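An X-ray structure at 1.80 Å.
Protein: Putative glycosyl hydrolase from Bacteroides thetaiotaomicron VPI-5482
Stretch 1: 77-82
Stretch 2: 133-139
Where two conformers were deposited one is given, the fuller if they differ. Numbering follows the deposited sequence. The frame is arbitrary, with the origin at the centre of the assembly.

Stretch 1, residues 77-82: FRLASY
Stretch 2 (133-139) SQLLQIL

An irregular loop, 77-82, lies against one face of the helix 133-139 in the same chain, and the contact is small: 242 Å² buried, both sides summed. The nearest CA atoms across it are those of Ala80 and Ile138, 7.1 Å apart. The loop runs extended through Phe77 (phi/psi -128/141) and Arg78 (-75/139), turns at Leu79 (-71/-26) and Ala80 (-128/29), and extends again at Ser81 (-79/166). Ser81, chi1 p, is the N-cap of the helix that Tyr82 enters; its CA-to-CB bond points away from helix 133-139, and its side chain caps a backbone N just past the stretch. Helix 133-139 keeps ordinary helical angles, with Leu139 N bonded to Leu135 O at 2.8 Å and Gln137 N to Ser133 O at 3.3 Å.

The apolar part is a single pair. Ala80 points its CB toward the helix and meets Ile138 CD1 at 3.7 Å. Ile138 leaves its backbone sideways, but its m,t rotamer (chi1 -66°, chi2 158°) brings the end of the chain nearer the loop.

The polar side chains also pack across the contact without bonding directly. Gln134, m,t with chi3 21°, points toward the loop, and Arg78 points back, m,t,m with chi4 128°; Arg78 CG lies 3.6 Å from Gln134 NE2, so the aliphatic part of the arginine serves as a surface for the amide. Arg78 NE is hydrogen-bonded elsewhere in the structure, and NH2 to a residue flanking one of the stretches.

No direct hydrogen bond crosses the contact; three waters carry the polar links. Gln134 OE1 accepts from two of them, water 1 at 2.7 Å and water 2 at 2.8 Å. Water 1 in turn accepts from Leu79 N and water 2 from Ala80 N, each at 3.0 Å. One glutamine oxygen thus serves two consecutive backbone amides at the turn. The third water accepts twice, from Tyr82 N and from Gln137 NE2, both at 2.9 Å, joining the start of the next helix to this one.

Gln137 is t,t with chi3 38°. Gln137 OE1 lies 3.4 Å from Ala80 O, two acceptors with no hydrogen bond between them, while NE2 has its water and a further partner elsewhere in the structure. The rule here is that Gln134 and Gln137, three residues apart on the helix, reach backbone amides of the other stretch through water, with an alanine-isoleucine touch beside them.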

# COMPACT_ATOMS: atom_id res chain seq x y z
N PHE A 77 3.58 24.38 28.54
CA PHE A 77 3.22 24.84 27.21
C PHE A 77 3.20 26.36 27.12
O PHE A 77 2.74 27.03 28.06
CB PHE A 77 1.83 24.34 26.88
CG PHE A 77 1.70 22.86 27.06
CD1 PHE A 77 2.38 22.00 26.19
CD2 PHE A 77 1.01 22.33 28.15
CE1 PHE A 77 2.33 20.64 26.39
CE2 PHE A 77 0.94 20.97 28.33
CZ PHE A 77 1.61 20.12 27.43
N ARG A 78 3.67 26.89 25.98
CA ARG A 78 3.75 28.35 25.73
C ARG A 78 2.35 28.87 25.44
O ARG A 78 1.56 28.19 24.77
CB ARG A 78 4.69 28.64 24.54
CG ARG A 78 6.16 28.36 24.82
CD ARG A 78 7.06 28.20 23.57
NE ARG A 78 6.72 26.96 22.84
CZ ARG A 78 6.42 26.85 21.54
NH1 ARG A 78 6.48 27.89 20.70
NH2 ARG A 78 6.09 25.65 21.05
N LEU A 79 2.03 30.03 25.99
CA LEU A 79 0.70 30.64 25.82
C LEU A 79 0.36 31.18 24.44
O LEU A 79 -0.81 31.30 24.11
CB LEU A 79 0.51 31.80 26.82
CG LEU A 79 0.32 31.49 28.31
CD1 LEU A 79 0.26 32.79 29.19
CD2 LEU A 79 -0.99 30.74 28.50
N ALA A 80 1.38 31.55 23.66
CA ALA A 80 1.12 32.21 22.39
C ALA A 80 1.83 31.56 21.23
O ALA A 80 2.08 32.21 20.21
CB ALA A 80 1.44 33.66 22.45
N SER A 81 2.06 30.25 21.34
CA SER A 81 2.59 29.52 20.23
C SER A 81 1.41 29.23 19.27
O SER A 81 0.25 29.37 19.64
CB SER A 81 3.10 28.19 20.75
OG SER A 81 2.02 27.45 21.27
N TYR A 82 1.69 28.81 18.04
CA TYR A 82 0.57 28.50 17.15
C TYR A 82 -0.21 27.31 17.67
O TYR A 82 -1.42 27.26 17.53
CB TYR A 82 1.04 28.28 15.71
CG TYR A 82 1.77 27.01 15.41
CD1 TYR A 82 1.06 25.84 15.13
CD2 TYR A 82 3.13 26.97 15.29
CE1 TYR A 82 1.71 24.69 14.81
CE2 TYR A 82 3.77 25.81 14.96
CZ TYR A 82 3.05 24.66 14.74
OH TYR A 82 3.67 23.47 14.34
N SER A 133 11.80 36.34 25.17
CA SER A 133 11.63 35.89 23.80
C SER A 133 10.18 35.53 23.46
O SER A 133 9.76 35.63 22.30
CB SER A 133 12.52 34.69 23.54
OG SER A 133 12.13 33.63 24.39
N GLN A 134 9.38 35.11 24.45
CA GLN A 134 7.98 34.78 24.18
C GLN A 134 7.21 36.04 23.83
O GLN A 134 6.24 36.03 23.06
CB GLN A 134 7.33 34.07 25.38
CG GLN A 134 7.89 32.66 25.60
CD GLN A 134 7.05 31.82 26.56
OE1 GLN A 134 5.88 32.10 26.79
NE2 GLN A 134 7.66 30.75 27.11
N LEU A 135 7.62 37.16 24.42
CA LEU A 135 6.97 38.42 24.11
C LEU A 135 7.41 38.97 22.77
O LEU A 135 6.64 39.67 22.10
CB LEU A 135 7.15 39.44 25.25
CG LEU A 135 5.98 39.38 26.23
CD1 LEU A 135 4.71 39.91 25.57
CD2 LEU A 135 5.76 38.01 26.92
N LEU A 136 8.63 38.68 22.36
CA LEU A 136 9.06 39.11 21.04
C LEU A 136 8.27 38.41 19.93
O LEU A 136 8.09 38.96 18.84
CB LEU A 136 10.58 38.93 20.87
CG LEU A 136 11.40 39.89 21.76
CD1 LEU A 136 12.86 39.58 21.55
CD2 LEU A 136 11.12 41.37 21.51
N GLN A 137 7.77 37.21 20.20
CA GLN A 137 6.98 36.47 19.24
C GLN A 137 5.64 37.20 19.05
O GLN A 137 5.17 37.35 17.93
CB GLN A 137 6.73 35.04 19.72
CG GLN A 137 6.04 34.23 18.68
CD GLN A 137 5.78 32.78 19.03
OE1 GLN A 137 5.45 32.46 20.18
NE2 GLN A 137 5.84 31.91 18.03
N ILE A 138 5.08 37.66 20.16
CA ILE A 138 3.79 38.36 20.17
C ILE A 138 3.94 39.73 19.58
O ILE A 138 3.12 40.17 18.79
CB ILE A 138 3.23 38.46 21.61
CG1 ILE A 138 2.89 37.04 22.13
CG2 ILE A 138 2.01 39.41 21.68
CD1 ILE A 138 2.82 36.87 23.64
N LEU A 139 4.99 40.45 19.99
CA LEU A 139 5.14 41.86 19.60
C LEU A 139 5.71 42.05 18.21
O LEU A 139 5.32 42.98 17.50
CB LEU A 139 6.03 42.61 20.61
CG LEU A 139 5.48 42.74 22.04
CD1 LEU A 139 6.62 43.20 22.95
CD2 LEU A 139 4.27 43.66 22.09
O HOH W 1 3.87 30.99 28.12
O HOH W 2 4.17 32.11 24.53
O HOH W 3 4.55 29.31 17.61